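Local coordinates for bifunctional protein PutA (Bdellovibrio bacteriovorus, PDB 5UR2) that probably converts proline to glutamate in two oxidations, pairing a flavin-dependent proline dehydrogenase with an NAD-dependent glutamate semialdehyde dehydrogenase in one chain, at residues W211-S214 and K215-K219; F473-K476 and A477-E480; K679-E683 and A684-Q688; G718-A721 and V722-I726; D868-L871 and A872-I876. All coordinates share one frame; numbering follows the deposited sequence.

Overall arrangement
All five contacts are local and lie in series along the chain; each closes a turn, and none nests within or crosses another. Interaction 1 forms the first turns of helix 211-232 in the proline dehydrogenase barrel. Interaction 2, at the start of helix 476-491, touches it directly, so that segments far apart in sequence meet. The remaining three belong to the aldehyde dehydrogenase part. Interaction 3 ends helix 671-684 ahead of strand 691-693, interaction 4 starts helix 720-730 after strand 711-717, and interaction 5 shapes the loop between strands 860-863 and 880-886. Interactions 4 and 5 approach to about 6 Å between nearest atoms without touching, whereas interaction 3 lies apart from both.

Interaction 1 of 5, residues W211-S214 and K215-K219; sequences WDES and KKILK
Lys215, Lys216, Ile217 and Leu218 each send their backbone N-H four residues back, to the carbonyls of Trp211, Asp212, Glu213 and Ser214, with Lys215 N 2.9 Å from Trp211 O. This is the regular alpha-helical pattern at the start of helix 211-232, the helix of the beta-alpha-beta unit that joins strands 194-197 and 235-238 of the proline dehydrogenase TIM barrel. Trp211 and Lys215 leave from the same flank of the helix, one turn apart, and their side chains cross at a slant. The lysine chain folds at its third torsion (61°), which brings NZ to the rim of the indole, near the ring plane and 4.0 Å from Trp211 NE1. These two nitrogens are brought together by a shared acceptor: both bind Glu251 OE1, and Lys215 NZ has a second salt bridge to Glu255. Asp212 OD1 stays 4.7 Å from Lys215 NZ, without contact, and could add only a modest electrostatic pull. Round the helix, Glu213 and Ile217 lie side by side and point the same way, Glu213 CG being 4.2 Å from Ile217 CD1. Ser214 OG, buried, faces Lys207 O and Ala210 O, two carbonyls that share or compete for its one proton. Leu218 packs on Leu248 and Val252 of helix 246-257, while its CG sits 3.3 Å from Ser214 O, against the carbonyl that its own amide binds.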
loop_
_atom_site.group_PDB
_atom_site.type_symbol
_atom_site.label_atom_id
_atom_site.label_comp_id
_atom_site.label_asym_id
_atom_site.label_seq_id
_atom_site.Cartn_x
_atom_site.Cartn_y
_atom_site.Cartn_z
ATOM N N TRP B 211 38.163 -25.514 -1.483
ATOM C CA TRP B 211 38.669 -25.757 -0.139
ATOM C C TRP B 211 40.102 -26.268 -0.163
ATOM O O TRP B 211 40.980 -25.702 0.494
ATOM C CB TRP B 211 37.766 -26.757 0.567
ATOM C CG TRP B 211 38.077 -26.987 2.014
ATOM C CD1 TRP B 211 38.856 -27.986 2.546
ATOM C CD2 TRP B 211 37.587 -26.229 3.126
ATOM N NE1 TRP B 211 38.879 -27.887 3.909
ATOM C CE2 TRP B 211 38.115 -26.817 4.296
ATOM C CE3 TRP B 211 36.752 -25.102 3.246
ATOM C CZ2 TRP B 211 37.837 -26.323 5.573
ATOM C CZ3 TRP B 211 36.477 -24.614 4.513
ATOM C CH2 TRP B 211 37.017 -25.223 5.660
ATOM N N ASP B 212 40.353 -27.363 -0.889
ATOM C CA ASP B 212 41.672 -27.993 -0.849
ATOM C C ASP B 212 42.749 -27.069 -1.406
ATOM O O ASP B 212 43.861 -27.002 -0.871
ATOM C CB ASP B 212 41.684 -29.309 -1.629
ATOM C CG ASP B 212 40.809 -30.377 -1.015
ATOM O OD1 ASP B 212 40.467 -30.273 0.178
ATOM O OD2 ASP B 212 40.523 -31.371 -1.722
ATOM N N GLU B 213 42.441 -26.348 -2.485
ATOM C CA GLU B 213 43.429 -25.437 -3.048
ATOM C C GLU B 213 43.755 -24.309 -2.072
ATOM O O GLU B 213 44.929 -23.995 -1.838
ATOM C CB GLU B 213 42.922 -24.881 -4.376
ATOM C CG GLU B 213 43.937 -23.990 -5.051
ATOM C CD GLU B 213 43.558 -23.650 -6.471
ATOM O OE1 GLU B 213 44.212 -22.753 -7.050
ATOM O OE2 GLU B 213 42.610 -24.280 -7.003
ATOM N N SER B 214 42.719 -23.711 -1.468
ATOM C CA SER B 214 42.921 -22.637 -0.497
ATOM C C SER B 214 43.741 -23.113 0.687
ATOM O O SER B 214 44.662 -22.418 1.138
ATOM C CB SER B 214 41.576 -22.105 -0.008
ATOM O OG SER B 214 40.832 -21.511 -1.065
ATOM N N LYS B 215 43.419 -24.306 1.202
ATOM C CA LYS B 215 44.142 -24.854 2.342
ATOM C C LYS B 215 45.617 -25.078 2.018
ATOM O O LYS B 215 46.489 -24.781 2.845
ATOM C CB LYS B 215 43.485 -26.153 2.791
ATOM C CG LYS B 215 44.251 -26.883 3.875
ATOM C CD LYS B 215 43.354 -27.895 4.599
ATOM C CE LYS B 215 42.811 -28.975 3.678
ATOM N NZ LYS B 215 42.215 -30.052 4.515
ATOM N N LYS B 216 45.913 -25.606 0.821
ATOM C CA LYS B 216 47.304 -25.807 0.427
ATOM C C LYS B 216 48.048 -24.477 0.346
ATOM O O LYS B 216 49.204 -24.382 0.774
ATOM C CB LYS B 216 47.388 -26.556 -0.900
ATOM C CG LYS B 216 48.819 -26.634 -1.463
ATOM C CD LYS B 216 48.841 -27.310 -2.826
ATOM C CE LYS B 216 49.892 -26.677 -3.744
ATOM N NZ LYS B 216 51.263 -26.754 -3.180
ATOM N N ILE B 217 47.410 -23.443 -0.212
ATOM C CA ILE B 217 48.082 -22.150 -0.326
ATOM C C ILE B 217 48.327 -21.549 1.053
ATOM O O ILE B 217 49.422 -21.039 1.332
ATOM C CB ILE B 217 47.279 -21.191 -1.230
ATOM C CG1 ILE B 217 47.305 -21.675 -2.677
ATOM C CG2 ILE B 217 47.806 -19.755 -1.124
ATOM C CD1 ILE B 217 46.347 -20.922 -3.601
ATOM N N LEU B 218 47.323 -21.604 1.941
ATOM C CA LEU B 218 47.498 -21.066 3.288
ATOM C C LEU B 218 48.645 -21.768 4.012
ATOM O O LEU B 218 49.501 -21.117 4.619
ATOM C CB LEU B 218 46.192 -21.181 4.082
ATOM C CG LEU B 218 45.093 -20.226 3.598
ATOM C CD1 LEU B 218 43.725 -20.606 4.156
ATOM C CD2 LEU B 218 45.441 -18.809 3.962
ATOM N N LYS B 219 48.691 -23.099 3.935
ATOM C CA LYS B 219 49.791 -23.842 4.535
ATOM C C LYS B 219 51.130 -23.425 3.947
ATOM O O LYS B 219 52.113 -23.273 4.682
ATOM C CB LYS B 219 49.578 -25.348 4.351
ATOM C CG LYS B 219 48.470 -25.920 5.212
ATOM C CD LYS B 219 47.936 -27.254 4.686
ATOM C CE LYS B 219 48.949 -28.378 4.831
ATOM N NZ LYS B 219 48.388 -29.663 4.313
#

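Interaction 2 of 5, residues F473-K476 and A477-E480; sequences FAVK and ADRE
Ala477 CB and Val475 CG1 make a loose apolar contact at 4.3 Å on the outer side of a helix start. Val475 is the N-cap residue of helix 476-491, and its part in holding the first turn is played by its backbone carbonyl. Asp478 N donates to Val475 O from above the carbonyl plane, at 3.0 Å, while the Asp478 carboxylate leans back so that OD2 rests 3.8 Å from Val475 CB. Arg479 N is the second donor to Val475 O, along a straighter path than the first. The side chain of Arg479 does more: bent at its third torsion (-59°), it curls back over the helix start and gives NH1 to Phe473 O, 3.0 Å away, with that oxygen almost in the guanidinium plane. One face of the same guanidinium lies on the backbone of Lys476, whose CA is 3.5 Å from Arg479 CZ; the two side chains cross at about a right angle. The NH1 bond at its edge and the Lys476 backbone against one face together fix how the guanidinium is turned. Glu480 N completes the turn by bonding to Lys476 O. Its carboxylate meets the aliphatic end of the lysine, with OE2 3.5 Å from Lys476 CE, whereas Lys476 NZ remains 4.6 Å from Glu480 OE2, out of contact. Ala474 and Arg479 both pack on Trp211 of barrel helix 211-232, and the Phe473 ring meets that of Trp587 at the start of helix 587-611.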
loop_
_atom_site.group_PDB
_atom_site.type_symbol
_atom_site.label_atom_id
_atom_site.label_comp_id
_atom_site.label_asym_id
_atom_site.label_seq_id
_atom_site.Cartn_x
_atom_site.Cartn_y
_atom_site.Cartn_z
ATOM N N PHE B 473 29.580 -22.838 0.998
ATOM C CA PHE B 473 30.462 -23.795 0.337
ATOM C C PHE B 473 31.662 -24.198 1.189
ATOM O O PHE B 473 32.473 -25.032 0.745
ATOM C CB PHE B 473 30.913 -23.264 -1.029
ATOM C CG PHE B 473 29.871 -23.461 -2.120
ATOM C CD1 PHE B 473 29.469 -24.737 -2.484
ATOM C CD2 PHE B 473 29.308 -22.375 -2.780
ATOM C CE1 PHE B 473 28.521 -24.929 -3.469
ATOM C CE2 PHE B 473 28.355 -22.563 -3.773
ATOM C CZ PHE B 473 27.964 -23.834 -4.117
ATOM N N ALA B 474 31.763 -23.683 2.419
ATOM C CA ALA B 474 32.702 -24.246 3.379
ATOM C C ALA B 474 32.252 -25.619 3.884
ATOM O O ALA B 474 33.055 -26.332 4.513
ATOM C CB ALA B 474 32.897 -23.274 4.553
ATOM N N VAL B 475 30.993 -25.998 3.651
ATOM C CA VAL B 475 30.501 -27.320 4.045
ATOM C C VAL B 475 30.904 -28.342 2.981
ATOM O O VAL B 475 30.467 -28.269 1.823
ATOM C CB VAL B 475 28.978 -27.313 4.257
ATOM C CG1 VAL B 475 28.500 -28.701 4.665
ATOM C CG2 VAL B 475 28.576 -26.285 5.318
ATOM N N LYS B 476 31.712 -29.321 3.378
ATOM C CA LYS B 476 32.246 -30.274 2.412
ATOM C C LYS B 476 31.137 -31.022 1.678
ATOM O O LYS B 476 31.257 -31.299 0.477
ATOM C CB LYS B 476 33.161 -31.264 3.124
ATOM C CG LYS B 476 33.747 -32.326 2.219
ATOM C CD LYS B 476 34.747 -33.177 2.983
ATOM C CE LYS B 476 35.438 -34.149 2.062
ATOM N NZ LYS B 476 36.521 -34.827 2.796
ATOM N N ALA B 477 30.061 -31.376 2.386
ATOM C CA ALA B 477 28.968 -32.109 1.754
ATOM C C ALA B 477 28.322 -31.310 0.628
ATOM O O ALA B 477 27.828 -31.895 -0.345
ATOM C CB ALA B 477 27.919 -32.495 2.798
ATOM N N ASP B 478 28.304 -29.983 0.739
ATOM C CA ASP B 478 27.696 -29.175 -0.308
ATOM C C ASP B 478 28.620 -29.032 -1.512
ATOM O O ASP B 478 28.150 -29.008 -2.657
ATOM C CB ASP B 478 27.271 -27.833 0.281
ATOM C CG ASP B 478 26.045 -27.980 1.181
ATOM O OD1 ASP B 478 25.256 -28.925 0.940
ATOM O OD2 ASP B 478 25.887 -27.184 2.130
ATOM N N ARG B 479 29.935 -28.953 -1.287
ATOM C CA ARG B 479 30.864 -29.012 -2.415
ATOM C C ARG B 479 30.709 -30.327 -3.179
ATOM O O ARG B 479 30.727 -30.345 -4.417
ATOM C CB ARG B 479 32.314 -28.831 -1.933
ATOM C CG ARG B 479 32.588 -27.484 -1.265
ATOM C CD ARG B 479 34.087 -27.192 -1.077
ATOM N NE ARG B 479 34.744 -28.202 -0.258
ATOM C CZ ARG B 479 34.786 -28.196 1.077
ATOM N NH1 ARG B 479 34.215 -27.222 1.782
ATOM N NH2 ARG B 479 35.414 -29.178 1.715
ATOM N N GLU B 480 30.534 -31.435 -2.455
ATOM C CA GLU B 480 30.415 -32.737 -3.104
ATOM C C GLU B 480 29.150 -32.833 -3.948
ATOM O O GLU B 480 29.192 -33.359 -5.065
ATOM C CB GLU B 480 30.443 -33.849 -2.059
ATOM C CG GLU B 480 31.809 -34.068 -1.441
ATOM C CD GLU B 480 31.757 -34.960 -0.207
ATOM O OE1 GLU B 480 30.663 -35.116 0.393
ATOM O OE2 GLU B 480 32.813 -35.518 0.151
#

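Interaction 3 of 5, residues K679-E683 and A684-Q688; sequences KMIQE and AGFPQ
Ala684 N reaches back to Met680 O over 2.7 Å, a short helical i to i+4 bond. Ile681 O then takes two amides: Gly685 N at 3.3 Å, in a longer bond of the same kind, and, through a weak but nearly straight bond, Phe686 N at 3.4 Å. Phe686 N to Ile681 O (six-to-one) pairs with Gly685 N to Gln682 O (five-to-two), both weak; with Gly685 at a positive phi of 107° this is a Schellman motif, which ends helix 671-684 and turns the chain toward strand 691-693 of the aldehyde dehydrogenase sheet. Apolar contact runs from Ile681 to Phe686 across the motif. Ile681 CG2, placed opposite the backbone N, lies 3.8 Å from Phe686 CD1 and also touches the phenylalanine CB, the two side chains crossing at a slant. The ring presents an edge to the backbone as well: Ile681 O sits in its plane, 3.4 Å from Phe686 CD1, so the carbonyl that takes two N-H groups is also flanked by an aromatic C-H. Both side chains pack on Ile691, and Phe686 reaches Leu560 of helix 554-570. Polar side chains work along the outer flank of the helix. Lys679 NZ donates to Gln682 OE1 at 2.8 Å and forms a salt bridge with Glu505, whereas Glu683 points away from the turn and pairs with Arg570.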
loop_
_atom_site.group_PDB
_atom_site.type_symbol
_atom_site.label_atom_id
_atom_site.label_comp_id
_atom_site.label_asym_id
_atom_site.label_seq_id
_atom_site.Cartn_x
_atom_site.Cartn_y
_atom_site.Cartn_z
ATOM N N LYS B 679 9.871 -27.197 -16.775
ATOM C CA LYS B 679 9.639 -28.544 -16.253
ATOM C C LYS B 679 9.181 -28.498 -14.801
ATOM O O LYS B 679 8.356 -29.319 -14.369
ATOM C CB LYS B 679 10.915 -29.382 -16.397
ATOM C CG LYS B 679 11.166 -29.817 -17.841
ATOM C CD LYS B 679 9.934 -30.558 -18.369
ATOM C CE LYS B 679 9.901 -30.666 -19.883
ATOM N NZ LYS B 679 8.519 -31.022 -20.363
ATOM N N MET B 680 9.735 -27.564 -14.024
ATOM C CA MET B 680 9.317 -27.402 -12.641
ATOM C C MET B 680 7.918 -26.806 -12.570
ATOM O O MET B 680 7.106 -27.207 -11.725
ATOM C CB MET B 680 10.321 -26.523 -11.881
ATOM C CG MET B 680 11.745 -27.071 -11.832
ATOM S SD MET B 680 12.851 -26.161 -10.724
ATOM C CE MET B 680 13.115 -24.614 -11.583
ATOM N N ILE B 681 7.610 -25.877 -13.475
ATOM C CA ILE B 681 6.264 -25.322 -13.545
ATOM C C ILE B 681 5.259 -26.426 -13.824
ATOM O O ILE B 681 4.236 -26.538 -13.139
ATOM C CB ILE B 681 6.205 -24.198 -14.604
ATOM C CG1 ILE B 681 6.795 -22.896 -14.037
ATOM C CG2 ILE B 681 4.793 -23.980 -15.127
ATOM C CD1 ILE B 681 7.127 -21.887 -15.090
ATOM N N GLN B 682 5.573 -27.307 -14.776
ATOM C CA GLN B 682 4.692 -28.438 -15.041
ATOM C C GLN B 682 4.600 -29.353 -13.830
ATOM O O GLN B 682 3.508 -29.813 -13.479
ATOM C CB GLN B 682 5.177 -29.223 -16.264
ATOM C CG GLN B 682 5.064 -28.437 -17.585
ATOM C CD GLN B 682 5.502 -29.260 -18.798
ATOM O OE1 GLN B 682 6.682 -29.344 -19.112
ATOM N NE2 GLN B 682 4.543 -29.840 -19.494
ATOM N N GLU B 683 5.730 -29.614 -13.161
ATOM C CA GLU B 683 5.687 -30.501 -12.000
ATOM C C GLU B 683 4.908 -29.872 -10.845
ATOM O O GLU B 683 4.184 -30.566 -10.121
ATOM C CB GLU B 683 7.104 -30.875 -11.556
ATOM C CG GLU B 683 7.082 -31.902 -10.444
ATOM C CD GLU B 683 8.442 -32.171 -9.816
ATOM O OE1 GLU B 683 9.475 -31.749 -10.380
ATOM O OE2 GLU B 683 8.462 -32.793 -8.735
ATOM N N ALA B 684 5.016 -28.554 -10.676
ATOM C CA ALA B 684 4.278 -27.891 -9.607
ATOM C C ALA B 684 2.767 -28.011 -9.810
ATOM O O ALA B 684 2.003 -27.936 -8.840
ATOM C CB ALA B 684 4.693 -26.425 -9.525
ATOM N N GLY B 685 2.325 -28.184 -11.052
ATOM C CA GLY B 685 0.943 -28.444 -11.372
ATOM C C GLY B 685 0.165 -27.298 -12.009
ATOM O O GLY B 685 -1.068 -27.299 -11.928
ATOM N N PHE B 686 0.836 -26.335 -12.632
ATOM C CA PHE B 686 0.114 -25.272 -13.308
ATOM C C PHE B 686 -0.691 -25.866 -14.462
ATOM O O PHE B 686 -0.134 -26.612 -15.275
ATOM C CB PHE B 686 1.086 -24.196 -13.800
ATOM C CG PHE B 686 1.610 -23.315 -12.694
ATOM C CD1 PHE B 686 2.681 -23.723 -11.920
ATOM C CD2 PHE B 686 1.036 -22.079 -12.433
ATOM C CE1 PHE B 686 3.165 -22.918 -10.901
ATOM C CE2 PHE B 686 1.514 -21.278 -11.422
ATOM C CZ PHE B 686 2.579 -21.700 -10.646
ATOM N N PRO B 687 -1.986 -25.557 -14.574
ATOM C CA PRO B 687 -2.812 -26.157 -15.629
ATOM C C PRO B 687 -2.295 -25.805 -17.015
ATOM O O PRO B 687 -1.638 -24.780 -17.228
ATOM C CB PRO B 687 -4.203 -25.531 -15.402
ATOM C CG PRO B 687 -4.191 -24.997 -14.044
ATOM C CD PRO B 687 -2.747 -24.608 -13.749
ATOM N N GLN B 688 -2.637 -26.661 -17.973
ATOM C CA GLN B 688 -2.175 -26.464 -19.336
ATOM C C GLN B 688 -2.572 -25.081 -19.845
ATOM O O GLN B 688 -3.705 -24.624 -19.652
ATOM C CB GLN B 688 -2.753 -27.541 -20.249
ATOM C CG GLN B 688 -4.246 -27.505 -20.352
ATOM C CD GLN B 688 -4.774 -28.470 -21.389
ATOM O OE1 GLN B 688 -4.315 -29.609 -21.485
ATOM N NE2 GLN B 688 -5.725 -28.010 -22.195
#

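Interaction 4 of 5, residues G718-A721 and V722-I726; sequences GSKA and VGLHI
Ser719 and Val722 make the tight part of this contact, at the N terminus of helix 720-730. Ser719 is the N-cap: its OG accepts Val722 N at 3.2 Å and 164°. With chi1 at 73° the hydroxyl stands between its own backbone N and carbonyl carbon, turned to the first helical turn, and it also presses on the valine branch, Val722 CG2 being 3.1 Å from Ser719 OG. Beside this capping bond, Ser719 O receives Gly723 N at 3.0 Å, so the side chain and the backbone of one residue both grip the turn. The capping contact is tight although Val722 is itself exposed; Gly723 is the buried residue of the turn. The next rung is equally firm, Leu724 N to Lys720 O at 2.9 Å and 171°, and Leu724 CG lies against that same oxygen. Outward, things relax. Lys720 CG only brushes Leu724 CD1 at 4.2 Å before the lysine bends away to a salt bridge with Glu900. Ala721 and His725 are exposed too, but more loosely joined: His725 N meets Ala721 O from above the carbonyl plane over a longer 3.3 Å, and the imidazole leads off to bind Glu703. The helix belongs to the beta-alpha-beta unit of strands 711-717 and 742-746 in the Rossmann-type domain. Gly718 makes backbone hydrogen bonds with Glu746, a predicted active-site residue. Val722 packs on Phe716 of strand 711-717, Ile726 on both Ile714 and Phe716, and Leu724 reaches Val733 of the second subunit.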
loop_
_atom_site.group_PDB
_atom_site.type_symbol
_atom_site.label_atom_id
_atom_site.label_comp_id
_atom_site.label_asym_id
_atom_site.label_seq_id
_atom_site.Cartn_x
_atom_site.Cartn_y
_atom_site.Cartn_z
ATOM N N GLY B 718 16.314 -6.056 -20.531
ATOM C CA GLY B 718 17.367 -6.181 -21.523
ATOM C C GLY B 718 17.927 -4.821 -21.877
ATOM O O GLY B 718 17.965 -3.909 -21.040
ATOM N N SER B 719 18.332 -4.689 -23.134
ATOM C CA SER B 719 19.044 -3.506 -23.579
ATOM C C SER B 719 18.096 -2.332 -23.793
ATOM O O SER B 719 16.886 -2.494 -24.002
ATOM C CB SER B 719 19.794 -3.782 -24.880
ATOM O OG SER B 719 18.898 -3.875 -25.968
ATOM N N LYS B 720 18.682 -1.131 -23.750
ATOM C CA LYS B 720 17.925 0.083 -24.018
ATOM C C LYS B 720 17.321 0.041 -25.416
ATOM O O LYS B 720 16.143 0.368 -25.606
ATOM C CB LYS B 720 18.834 1.300 -23.873
ATOM C CG LYS B 720 18.101 2.628 -23.822
ATOM C CD LYS B 720 19.077 3.804 -23.856
ATOM C CE LYS B 720 19.727 3.891 -25.230
ATOM N NZ LYS B 720 20.368 5.186 -25.476
ATOM N N ALA B 721 18.109 -0.391 -26.403
ATOM C CA ALA B 721 17.654 -0.398 -27.789
ATOM C C ALA B 721 16.413 -1.268 -27.972
ATOM O O ALA B 721 15.496 -0.912 -28.720
ATOM C CB ALA B 721 18.790 -0.872 -28.698
ATOM N N VAL B 722 16.390 -2.443 -27.345
ATOM C CA VAL B 722 15.217 -3.302 -27.465
ATOM C C VAL B 722 14.045 -2.714 -26.682
ATOM O O VAL B 722 12.897 -2.731 -27.146
ATOM C CB VAL B 722 15.558 -4.733 -27.009
ATOM C CG1 VAL B 722 14.376 -5.654 -27.240
ATOM C CG2 VAL B 722 16.787 -5.239 -27.753
ATOM N N GLY B 723 14.320 -2.195 -25.478
ATOM C CA GLY B 723 13.274 -1.613 -24.649
ATOM C C GLY B 723 12.542 -0.474 -25.330
ATOM O O GLY B 723 11.314 -0.388 -25.273
ATOM N N LEU B 724 13.291 0.429 -25.964
ATOM C CA LEU B 724 12.658 1.510 -26.701
ATOM C C LEU B 724 11.835 0.967 -27.863
ATOM O O LEU B 724 10.728 1.452 -28.123
ATOM C CB LEU B 724 13.713 2.502 -27.201
ATOM C CG LEU B 724 14.520 3.141 -26.063
ATOM C CD1 LEU B 724 15.440 4.223 -26.581
ATOM C CD2 LEU B 724 13.630 3.662 -24.943
ATOM N N HIS B 725 12.358 -0.039 -28.576
ATOM C CA HIS B 725 11.611 -0.628 -29.687
ATOM C C HIS B 725 10.304 -1.238 -29.192
ATOM O O HIS B 725 9.234 -1.006 -29.770
ATOM C CB HIS B 725 12.463 -1.694 -30.396
ATOM C CG HIS B 725 11.726 -2.452 -31.462
ATOM N ND1 HIS B 725 11.416 -1.908 -32.691
ATOM C CD2 HIS B 725 11.161 -3.683 -31.444
ATOM C CE1 HIS B 725 10.737 -2.790 -33.403
ATOM N NE2 HIS B 725 10.557 -3.871 -32.664
ATOM N N ILE B 726 10.373 -1.989 -28.088
ATOM C CA ILE B 726 9.189 -2.643 -27.530
ATOM C C ILE B 726 8.160 -1.607 -27.094
ATOM O O ILE B 726 6.959 -1.755 -27.346
ATOM C CB ILE B 726 9.592 -3.552 -26.357
ATOM C CG1 ILE B 726 10.308 -4.801 -26.878
ATOM C CG2 ILE B 726 8.350 -3.913 -25.522
ATOM C CD1 ILE B 726 10.837 -5.715 -25.792
#

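Interaction 5 of 5, residues D868-L871 and A872-I876; sequences DAKL and AQAEI
Ala869 O and Lys870 O gather the amides of the following residues into a compact turn. Ala872 N lies 2.8 Å from Ala869 O, above its carbonyl plane, in an i to i+3 bond, as in a 3-10 turn, matching the short 3-10 segment beginning at Lys870. Lys870 O then accepts two donors: Gln873 N at 3.0 Å from above the plane, and Ala874 N, also at 3.0 Å, almost perfectly straight at 179°. Beyond this pair the chain opens out. Leu871 and Ile876 bridge the turn with their ends, Leu871 CD1 pressing on Ile876 CD1 at 3.5 Å, tighter than usual for carbons. CG of Leu871 stands opposite its backbone N (chi1 175°), directing the branch inward onto Val880, Ala882 and Ala838. Gln873 CG, beside its own backbone N, lies 3.4 Å from Ala869 O; a bend at chi2 then turns the amide, whose NE2 binds Gly867 O and Ser898 O. Lys750 NZ ties the backbone oxygens of Leu871 and Ala874 together. The turn lies in the loop between parallel strands 860-863 and 880-886 and leads into the Glu-Ile-Phe-Gly-Pro sequence familiar in aldehyde dehydrogenases; Ile876 lies about 12 Å, side chain to side chain, from the predicted active-site Cys780.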
loop_
_atom_site.group_PDB
_atom_site.type_symbol
_atom_site.label_atom_id
_atom_site.label_comp_id
_atom_site.label_asym_id
_atom_site.label_seq_id
_atom_site.Cartn_x
_atom_site.Cartn_y
_atom_site.Cartn_z
ATOM N N ASP B 868 32.736 12.746 -19.530
ATOM C CA ASP B 868 31.890 12.778 -20.711
ATOM C C ASP B 868 32.380 11.855 -21.820
ATOM O O ASP B 868 31.746 11.792 -22.878
ATOM C CB ASP B 868 31.785 14.217 -21.229
ATOM C CG ASP B 868 33.121 14.767 -21.743
ATOM O OD1 ASP B 868 34.175 14.114 -21.568
ATOM O OD2 ASP B 868 33.120 15.885 -22.304
ATOM N N ALA B 869 33.452 11.100 -21.582
ATOM C CA ALA B 869 33.977 10.175 -22.579
ATOM C C ALA B 869 32.990 9.043 -22.857
ATOM O O ALA B 869 32.226 8.615 -21.980
ATOM C CB ALA B 869 35.304 9.577 -22.106
ATOM N N LYS B 870 33.041 8.535 -24.092
ATOM C CA LYS B 870 32.165 7.434 -24.478
ATOM C C LYS B 870 32.315 6.250 -23.526
ATOM O O LYS B 870 31.320 5.636 -23.116
ATOM C CB LYS B 870 32.449 7.035 -25.925
ATOM C CG LYS B 870 31.593 5.891 -26.463
ATOM C CD LYS B 870 32.117 5.435 -27.840
ATOM C CE LYS B 870 31.246 4.354 -28.475
ATOM N NZ LYS B 870 31.738 4.007 -29.845
ATOM N N LEU B 871 33.554 5.939 -23.136
ATOM C CA LEU B 871 33.795 4.841 -22.205
ATOM C C LEU B 871 33.045 5.038 -20.900
ATOM O O LEU B 871 32.635 4.057 -20.269
ATOM C CB LEU B 871 35.296 4.699 -21.937
ATOM C CG LEU B 871 35.724 3.673 -20.889
ATOM C CD1 LEU B 871 35.390 2.266 -21.328
ATOM C CD2 LEU B 871 37.211 3.792 -20.635
ATOM N N ALA B 872 32.843 6.293 -20.492
ATOM C CA ALA B 872 32.189 6.638 -19.238
ATOM C C ALA B 872 30.705 6.955 -19.391
ATOM O O ALA B 872 30.098 7.450 -18.436
ATOM C CB ALA B 872 32.903 7.825 -18.583
ATOM N N GLN B 873 30.101 6.679 -20.564
ATOM C CA GLN B 873 28.699 6.977 -20.875
ATOM C C GLN B 873 27.931 5.775 -21.426
ATOM O O GLN B 873 26.780 5.559 -21.032
ATOM C CB GLN B 873 28.603 8.167 -21.885
ATOM C CG GLN B 873 28.981 9.546 -21.317
ATOM C CD GLN B 873 27.940 10.084 -20.322
ATOM O OE1 GLN B 873 26.741 9.811 -20.442
ATOM N NE2 GLN B 873 28.406 10.823 -19.320
ATOM N N ALA B 874 28.521 5.010 -22.345
ATOM C CA ALA B 874 27.841 3.881 -22.969
ATOM C C ALA B 874 28.008 2.629 -22.124
ATOM O O ALA B 874 29.110 2.331 -21.650
ATOM C CB ALA B 874 28.391 3.635 -24.382
ATOM N N GLU B 875 26.913 1.894 -21.931
ATOM C CA GLU B 875 26.970 0.675 -21.125
ATOM C C GLU B 875 27.710 -0.408 -21.893
ATOM O O GLU B 875 27.454 -0.618 -23.080
ATOM C CB GLU B 875 25.566 0.190 -20.750
ATOM C CG GLU B 875 25.561 -1.066 -19.861
ATOM C CD GLU B 875 24.148 -1.569 -19.547
ATOM O OE1 GLU B 875 23.323 -1.610 -20.488
ATOM O OE2 GLU B 875 23.868 -1.950 -18.376
ATOM N N ILE B 876 28.639 -1.090 -21.223
ATOM C CA ILE B 876 29.473 -2.080 -21.879
ATOM C C ILE B 876 29.047 -3.503 -21.545
ATOM O O ILE B 876 29.181 -4.391 -22.396
ATOM C CB ILE B 876 30.953 -1.862 -21.513
ATOM C CG1 ILE B 876 31.396 -0.437 -21.867
ATOM C CG2 ILE B 876 31.825 -2.885 -22.224
ATOM C CD1 ILE B 876 32.816 -0.089 -21.366
#